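Side-chain contacts in trans-2-enoyl-CoA reductase (Treponema denticola ATCC 35405, PDB 4GGO), which reduces the carbon-carbon double bond of trans-2-enoyl-CoA substrates such as crotonyl-CoA with NADH, a step of fatty acid synthesis: residues K36-A41 with Q314-Y319; T69-Y74 with E110-V115; A320-R325 with T329-E334. One frame throughout, in Å; residues are numbered along the deposited sequence.

Overall arrangement
The three contacts belong to a Rossmann-type fold built on a parallel beta sheet, and contact 1 touches both of the others. Contacts 1 and 3 both use helix 311-323, and their centres are about 14 Å apart. Contact 2 is centred about 13 Å from contact 1 and about 22 Å from contact 3. Along the chain it is nested inside the loop that contact 1 closes. A salt bridge from Lys36 NZ to Glu110 OE2, 3.0 Å, ties contacts 1 and 2 together. None of the contacts is the active site. The side chain of Arg317 in contact 1 lies about 9 Å from that of Tyr62, an NAD-binding residue, and about 11 Å from that of substrate-binding Tyr234.

Contact 1: residues K36-A41 with Q314-Y319; sequences KKRITA and QITRLY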
# COMPACT_ATOMS: atom_id res chain seq x y z
N LYS A 36 -1.69 17.36 7.43
CA LYS A 36 -2.11 18.74 7.64
C LYS A 36 -0.93 19.70 7.53
O LYS A 36 -1.09 20.85 7.12
CB LYS A 36 -2.79 18.90 9.01
CG LYS A 36 -4.14 18.20 9.12
CD LYS A 36 -4.74 18.38 10.50
CE LYS A 36 -6.13 17.78 10.59
NZ LYS A 36 -7.09 18.48 9.69
N LYS A 37 0.25 19.22 7.90
CA LYS A 37 1.46 20.04 7.82
C LYS A 37 2.09 19.97 6.43
O LYS A 37 2.77 20.90 6.01
CB LYS A 37 2.49 19.58 8.86
CG LYS A 37 2.03 19.70 10.29
CD LYS A 37 3.14 19.27 11.25
CE LYS A 37 2.67 19.34 12.69
NZ LYS A 37 2.18 20.70 13.05
N ARG A 38 1.86 18.87 5.73
CA ARG A 38 2.47 18.66 4.42
C ARG A 38 1.66 19.32 3.31
O ARG A 38 2.20 20.02 2.45
CB ARG A 38 2.64 17.17 4.14
CG ARG A 38 3.23 16.85 2.78
CD ARG A 38 4.59 17.49 2.60
NE ARG A 38 5.19 17.15 1.31
CZ ARG A 38 4.97 17.81 0.18
NH1 ARG A 38 4.15 18.85 0.17
NH2 ARG A 38 5.56 17.42 -0.94
N ILE A 39 0.35 19.08 3.32
CA ILE A 39 -0.54 19.66 2.33
C ILE A 39 -1.11 20.98 2.86
O ILE A 39 -2.22 21.02 3.38
CB ILE A 39 -1.69 18.70 1.97
CG1 ILE A 39 -1.14 17.30 1.69
CG2 ILE A 39 -2.46 19.22 0.77
CD1 ILE A 39 -0.21 17.24 0.49
N THR A 40 -0.33 22.04 2.73
CA THR A 40 -0.73 23.36 3.21
C THR A 40 -1.47 24.14 2.14
O THR A 40 -1.53 23.73 0.98
CB THR A 40 0.49 24.19 3.65
OG1 THR A 40 1.30 24.49 2.51
CG2 THR A 40 1.31 23.44 4.67
N ALA A 41 -2.03 25.28 2.54
CA ALA A 41 -2.73 26.16 1.60
C ALA A 41 -1.80 26.59 0.47
O ALA A 41 -2.23 26.76 -0.67
CB ALA A 41 -3.27 27.38 2.34
N GLN A 314 5.20 9.39 0.98
CA GLN A 314 5.07 8.98 -0.41
C GLN A 314 3.80 9.50 -1.07
O GLN A 314 3.84 10.09 -2.14
CB GLN A 314 5.08 7.45 -0.50
CG GLN A 314 6.45 6.83 -0.63
CD GLN A 314 6.84 6.60 -2.08
OE1 GLN A 314 6.30 5.72 -2.75
NE2 GLN A 314 7.79 7.39 -2.57
N ILE A 315 2.67 9.27 -0.41
CA ILE A 315 1.37 9.57 -1.00
C ILE A 315 1.06 11.07 -1.03
O ILE A 315 0.49 11.57 -2.00
CB ILE A 315 0.24 8.80 -0.30
CG1 ILE A 315 0.53 7.29 -0.36
CG2 ILE A 315 -1.10 9.10 -0.95
CD1 ILE A 315 0.86 6.79 -1.75
N THR A 316 1.44 11.79 0.02
CA THR A 316 1.29 13.24 0.01
C THR A 316 2.09 13.85 -1.13
O THR A 316 1.63 14.77 -1.80
CB THR A 316 1.71 13.89 1.35
OG1 THR A 316 2.99 13.40 1.74
CG2 THR A 316 0.69 13.58 2.43
N ARG A 317 3.29 13.31 -1.37
CA ARG A 317 4.10 13.76 -2.50
C ARG A 317 3.43 13.40 -3.82
O ARG A 317 3.47 14.17 -4.77
CB ARG A 317 5.52 13.17 -2.44
CG ARG A 317 6.38 13.54 -3.64
CD ARG A 317 7.87 13.49 -3.32
NE ARG A 317 8.38 12.13 -3.14
CZ ARG A 317 8.85 11.37 -4.12
NH1 ARG A 317 8.89 11.83 -5.36
NH2 ARG A 317 9.30 10.15 -3.86
N LEU A 318 2.82 12.22 -3.85
CA LEU A 318 2.07 11.77 -5.03
C LEU A 318 0.95 12.74 -5.39
O LEU A 318 0.81 13.13 -6.55
CB LEU A 318 1.49 10.38 -4.79
CG LEU A 318 0.54 9.84 -5.86
CD1 LEU A 318 1.28 9.59 -7.17
CD2 LEU A 318 -0.16 8.58 -5.38
N TYR A 319 0.15 13.12 -4.40
CA TYR A 319 -0.95 14.06 -4.62
C TYR A 319 -0.45 15.43 -5.04
O TYR A 319 -0.91 16.01 -6.02
CB TYR A 319 -1.80 14.19 -3.35
CG TYR A 319 -2.89 13.15 -3.19
CD1 TYR A 319 -2.59 11.83 -2.89
CD2 TYR A 319 -4.23 13.51 -3.29
CE1 TYR A 319 -3.59 10.88 -2.72
CE2 TYR A 319 -5.24 12.57 -3.13
CZ TYR A 319 -4.91 11.26 -2.84
OH TYR A 319 -5.91 10.33 -2.68
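Helix 21-38 ends beside helix 311-323, and the backbones come closest at Ile39 and Thr316, whose CA atoms are 7.1 Å apart. This is helix-end packing on the flank of the Rossmann-type fold. Ile39 is the first residue to leave helical geometry, and Thr40 then caps the next helix, 41-44, through Val43 N.

Thr316 is touched by both Arg38 and Ile39. Arg38 passes it with its aliphatic part: CG sits 3.6 Å from Thr316 CB and equally close to Thr316 OG1. CG of Arg38 lies anti to the backbone N (chi1 178°), and a bend at chi2 (59°) then carries the guanidinium past Thr316 toward the backbone of Arg317. There Arg38 NH2 stands 4.2 Å from Arg317 CA. Arg317 turns its own guanidinium away, to salt bridges with Glu309 and Asp342.

Thr316 OG1 is directed back along its own helix. Its main partner is Ile312 O, with Glu313 O also in bonding range, so the two share one O-H. The buried hydroxyl is thus satisfied locally, and what it offers Arg38 is van der Waals contact. The methyl CG2 of Thr316 packs on Thr69 of helix 61-74, so a third helix meets the pair here. Ile39 completes the contact with the end of its longer branch: CD1 lies 4.0 Å from Thr316 CB and 3.8 Å from Thr316 O.

Contact 2: residues T69-Y74 with E110-V115; sequences TAAFGY and EGLYSV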
# COMPACT_ATOMS: atom_id res chain seq x y z
N THR A 69 -4.66 11.40 2.92
CA THR A 69 -4.20 12.55 2.15
C THR A 69 -5.38 13.25 1.46
O THR A 69 -5.47 14.48 1.46
CB THR A 69 -3.15 12.15 1.09
OG1 THR A 69 -2.03 11.54 1.74
CG2 THR A 69 -2.68 13.38 0.32
N ALA A 70 -6.27 12.46 0.87
CA ALA A 70 -7.44 13.01 0.19
C ALA A 70 -8.37 13.72 1.17
O ALA A 70 -8.83 14.83 0.90
CB ALA A 70 -8.19 11.92 -0.56
N ALA A 71 -8.63 13.08 2.30
CA ALA A 71 -9.58 13.60 3.27
C ALA A 71 -9.03 14.77 4.09
O ALA A 71 -9.64 15.83 4.16
CB ALA A 71 -10.07 12.49 4.19
N PHE A 72 -7.87 14.56 4.71
CA PHE A 72 -7.35 15.55 5.66
C PHE A 72 -6.38 16.55 5.04
O PHE A 72 -5.96 17.50 5.69
CB PHE A 72 -6.73 14.85 6.86
CG PHE A 72 -7.70 14.00 7.63
CD1 PHE A 72 -8.59 14.58 8.52
CD2 PHE A 72 -7.73 12.63 7.45
CE1 PHE A 72 -9.49 13.80 9.22
CE2 PHE A 72 -8.63 11.85 8.16
CZ PHE A 72 -9.51 12.43 9.04
N GLY A 73 -6.03 16.33 3.78
CA GLY A 73 -5.17 17.26 3.06
C GLY A 73 -5.97 18.12 2.11
O GLY A 73 -5.66 19.30 1.92
N TYR A 74 -7.00 17.54 1.51
CA TYR A 74 -7.77 18.24 0.48
C TYR A 74 -9.24 18.43 0.85
O TYR A 74 -9.96 19.17 0.18
CB TYR A 74 -7.64 17.52 -0.86
CG TYR A 74 -6.25 17.60 -1.45
CD1 TYR A 74 -5.88 18.67 -2.26
CD2 TYR A 74 -5.30 16.62 -1.19
CE1 TYR A 74 -4.61 18.75 -2.80
CE2 TYR A 74 -4.03 16.70 -1.72
CZ TYR A 74 -3.69 17.76 -2.53
OH TYR A 74 -2.42 17.85 -3.06
N GLU A 110 -13.91 16.15 11.96
CA GLU A 110 -13.56 17.23 11.04
C GLU A 110 -14.77 17.73 10.26
O GLU A 110 -14.72 18.79 9.63
CB GLU A 110 -12.47 16.77 10.07
CG GLU A 110 -11.12 16.50 10.71
CD GLU A 110 -10.34 17.76 10.99
OE1 GLU A 110 -10.79 18.85 10.59
OE2 GLU A 110 -9.26 17.66 11.61
N GLY A 111 -15.85 16.95 10.29
CA GLY A 111 -17.05 17.30 9.55
C GLY A 111 -16.97 16.85 8.10
O GLY A 111 -17.57 17.46 7.22
N LEU A 112 -16.21 15.78 7.87
CA LEU A 112 -16.04 15.23 6.53
C LEU A 112 -16.94 14.02 6.31
O LEU A 112 -17.17 13.24 7.24
CB LEU A 112 -14.59 14.83 6.30
CG LEU A 112 -13.52 15.92 6.42
CD1 LEU A 112 -12.13 15.31 6.30
CD2 LEU A 112 -13.72 16.99 5.36
N TYR A 113 -17.45 13.86 5.09
CA TYR A 113 -18.18 12.66 4.74
C TYR A 113 -17.21 11.49 4.58
O TYR A 113 -16.24 11.58 3.83
CB TYR A 113 -18.97 12.86 3.44
CG TYR A 113 -19.53 11.57 2.87
CD1 TYR A 113 -20.72 11.04 3.35
CD2 TYR A 113 -18.88 10.89 1.86
CE1 TYR A 113 -21.24 9.87 2.84
CE2 TYR A 113 -19.38 9.71 1.34
CZ TYR A 113 -20.57 9.21 1.83
OH TYR A 113 -21.08 8.04 1.31
N SER A 114 -17.48 10.41 5.30
CA SER A 114 -16.63 9.22 5.22
C SER A 114 -17.43 7.95 5.49
O SER A 114 -18.00 7.78 6.57
CB SER A 114 -15.47 9.33 6.21
OG SER A 114 -14.65 8.18 6.15
N VAL A 115 -17.47 7.07 4.50
CA VAL A 115 -18.14 5.79 4.64
C VAL A 115 -17.18 4.65 4.31
O VAL A 115 -16.53 4.66 3.27
CB VAL A 115 -19.39 5.70 3.74
CG1 VAL A 115 -19.90 4.26 3.67
CG2 VAL A 115 -20.48 6.63 4.24
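Phe72 and Leu112 both carry CG anti to the carbonyl carbon, with chi1 of -61° and -59°; the ring edge of Phe72 comes toward Glu110 and Leu112, and the Leu112 branch points at Ala71. The extended chi2 of Leu112 (174°) carries CD1 onto Ala71 of helix 61-74. There CD1 lies 3.3 Å from Ala71 O and 4.1 Å from Ala71 CB. The same methyl meets Phe72 CE1 obliquely at 4.2 Å.

Glu110 uses its methylene. Its CG comes up to the ring edge of Phe72, in the ring plane, 3.5 Å from CE1. The chain then bends at chi2, and the carboxylate, paired with Lys36, is turned steeply to the ring. Phe103 of helix 95-110 packs edge-to-face on the Phe72 ring.

Gly111, with positive phi in a Schellman motif, ends helix 95-110 between Glu110 and Leu112. The chain then enters strand 114-118, an outermost strand of the parallel sheet. The contact thus joins helix 61-74 to the turn between helix 95-110 and strand 114-118. Contact across the segments is by van der Waals packing, carbon on carbon and a methyl on the carbonyl O of Ala71, so the fit rests on shape rather than on polar bonds.

Contact 3: residues A320-R325 with T329-E334; sequences AERLYR and TIPVDE
Arg325 and Pro331 pack against each other where the chain turns back after helix 311-323, on its way to strand 338-339 at the margin of the parallel Rossmann-type sheet. The helix ends in a wider pi-type turn, and Tyr324 is the first residue beyond it.

The tight part is made by Arg325, Ile330 and the proline ring. Arg325 CD lies 3.3 Å from Thr329 O. Pro331 CD touches Arg325 CD at 3.5 Å, and Pro331 CG lies over one face of the Arg325 guanidinium, offset toward its rim. The Arg325 chain is bent at chi3 (53°), which folds the guanidinium over the proline. Ile330 CA makes a CH...O contact with Arg322 O, and its CG1 also rests on that oxygen. On the inner side, Ile330 and Leu323 both pack on Ile338 and reach strand 227-233.

The side chain of Arg322 meets the loop less closely. Its CD lies 4.1 Å from Pro331 CD, and its NE reaches Pro331 O through a water. Its NH2 is held by Asp342 and Arg339 O. A second water bridges the backbones: it donates to Leu323 O and Thr329 O and accepts from Arg325 N. Thr329 lies on the exposed side, where Asp327 takes up its hydroxyl and also pairs with Arg325 NH2.

The two arginines share one acceptor, Glu321 O, which would help fix both guanidinium groups. The two NH1 atoms come from opposite faces of the carbonyl plane, both well out of it. The bond from Arg325 NH1 to Glu321 O is 2.8 Å, and that from Arg322 NH1 to Glu321 O is 3.2 Å.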
# COMPACT_ATOMS: atom_id res chain seq x y z
N ALA A 320 0.52 15.95 -4.29
CA ALA A 320 0.99 17.32 -4.47
C ALA A 320 1.89 17.51 -5.69
O ALA A 320 1.86 18.56 -6.33
CB ALA A 320 1.70 17.80 -3.21
N GLU A 321 2.68 16.49 -6.01
CA GLU A 321 3.71 16.63 -7.04
C GLU A 321 3.48 15.78 -8.29
O GLU A 321 4.33 15.76 -9.19
CB GLU A 321 5.09 16.34 -6.46
CG GLU A 321 5.60 17.40 -5.49
CD GLU A 321 6.18 18.61 -6.21
OE1 GLU A 321 7.42 18.67 -6.37
OE2 GLU A 321 5.40 19.50 -6.61
N ARG A 322 2.36 15.08 -8.35
CA ARG A 322 2.01 14.29 -9.54
C ARG A 322 0.57 14.54 -9.98
O ARG A 322 0.32 14.99 -11.10
CB ARG A 322 2.23 12.80 -9.30
CG ARG A 322 3.66 12.39 -9.00
CD ARG A 322 4.58 12.61 -10.19
NE ARG A 322 5.89 11.99 -10.00
CZ ARG A 322 6.87 12.53 -9.29
NH1 ARG A 322 6.70 13.71 -8.70
NH2 ARG A 322 8.03 11.89 -9.16
N LEU A 323 -0.37 14.23 -9.10
CA LEU A 323 -1.79 14.29 -9.44
C LEU A 323 -2.31 15.72 -9.52
O LEU A 323 -2.99 16.09 -10.48
CB LEU A 323 -2.62 13.49 -8.44
CG LEU A 323 -2.22 12.02 -8.25
CD1 LEU A 323 -3.15 11.34 -7.25
CD2 LEU A 323 -2.23 11.28 -9.58
N TYR A 324 -2.00 16.52 -8.50
CA TYR A 324 -2.55 17.88 -8.42
C TYR A 324 -1.45 18.93 -8.35
O TYR A 324 -1.15 19.46 -7.28
CB TYR A 324 -3.51 17.98 -7.23
CG TYR A 324 -4.56 16.90 -7.23
CD1 TYR A 324 -5.70 17.01 -8.03
CD2 TYR A 324 -4.42 15.76 -6.45
CE1 TYR A 324 -6.66 16.02 -8.04
CE2 TYR A 324 -5.38 14.76 -6.46
CZ TYR A 324 -6.49 14.90 -7.26
OH TYR A 324 -7.45 13.91 -7.27
N ARG A 325 -0.86 19.21 -9.51
CA ARG A 325 0.24 20.17 -9.61
C ARG A 325 -0.24 21.52 -10.13
O ARG A 325 -1.29 21.61 -10.77
CB ARG A 325 1.31 19.63 -10.56
CG ARG A 325 1.96 18.34 -10.11
CD ARG A 325 2.66 17.66 -11.27
NE ARG A 325 3.60 18.55 -11.94
CZ ARG A 325 4.89 18.63 -11.65
NH1 ARG A 325 5.41 17.87 -10.70
NH2 ARG A 325 5.67 19.47 -12.32
N THR A 329 -0.05 19.24 -15.07
CA THR A 329 0.42 18.03 -15.73
C THR A 329 0.47 16.86 -14.77
O THR A 329 0.39 17.03 -13.55
CB THR A 329 1.83 18.23 -16.33
OG1 THR A 329 2.80 18.26 -15.28
CG2 THR A 329 1.90 19.52 -17.14
N ILE A 330 0.59 15.65 -15.32
CA ILE A 330 0.84 14.46 -14.52
C ILE A 330 2.06 13.75 -15.09
O ILE A 330 1.95 13.00 -16.06
CB ILE A 330 -0.37 13.50 -14.52
CG1 ILE A 330 -1.61 14.21 -13.96
CG2 ILE A 330 -0.06 12.26 -13.69
CD1 ILE A 330 -2.83 13.31 -13.86
N PRO A 331 3.24 14.02 -14.51
CA PRO A 331 4.52 13.48 -14.97
C PRO A 331 4.52 11.96 -14.96
O PRO A 331 4.15 11.34 -13.97
CB PRO A 331 5.52 14.01 -13.94
CG PRO A 331 4.87 15.23 -13.38
CD PRO A 331 3.41 14.91 -13.35
N VAL A 332 4.94 11.37 -16.08
CA VAL A 332 5.01 9.92 -16.20
C VAL A 332 6.32 9.54 -16.88
O VAL A 332 6.94 10.37 -17.54
CB VAL A 332 3.84 9.37 -17.04
CG1 VAL A 332 2.53 9.48 -16.27
CG2 VAL A 332 3.76 10.09 -18.38
N ASP A 333 6.74 8.29 -16.72
CA ASP A 333 7.92 7.81 -17.43
C ASP A 333 7.59 7.53 -18.89
O ASP A 333 6.49 7.81 -19.36
CB ASP A 333 8.53 6.58 -16.74
CG ASP A 333 7.56 5.41 -16.63
OD1 ASP A 333 6.51 5.42 -17.30
OD2 ASP A 333 7.87 4.47 -15.88
N GLU A 334 8.56 6.97 -19.60
CA GLU A 334 8.41 6.67 -21.02
C GLU A 334 7.37 5.59 -21.30
O GLU A 334 6.97 5.38 -22.45
CB GLU A 334 9.77 6.29 -21.63
CG GLU A 334 10.51 5.19 -20.89
CD GLU A 334 11.16 5.66 -19.60
OE1 GLU A 334 11.33 6.89 -19.43
OE2 GLU A 334 11.47 4.81 -18.74
O HOH W 1 6.04 10.32 -12.29
O HOH W 2 -1.54 18.11 -11.88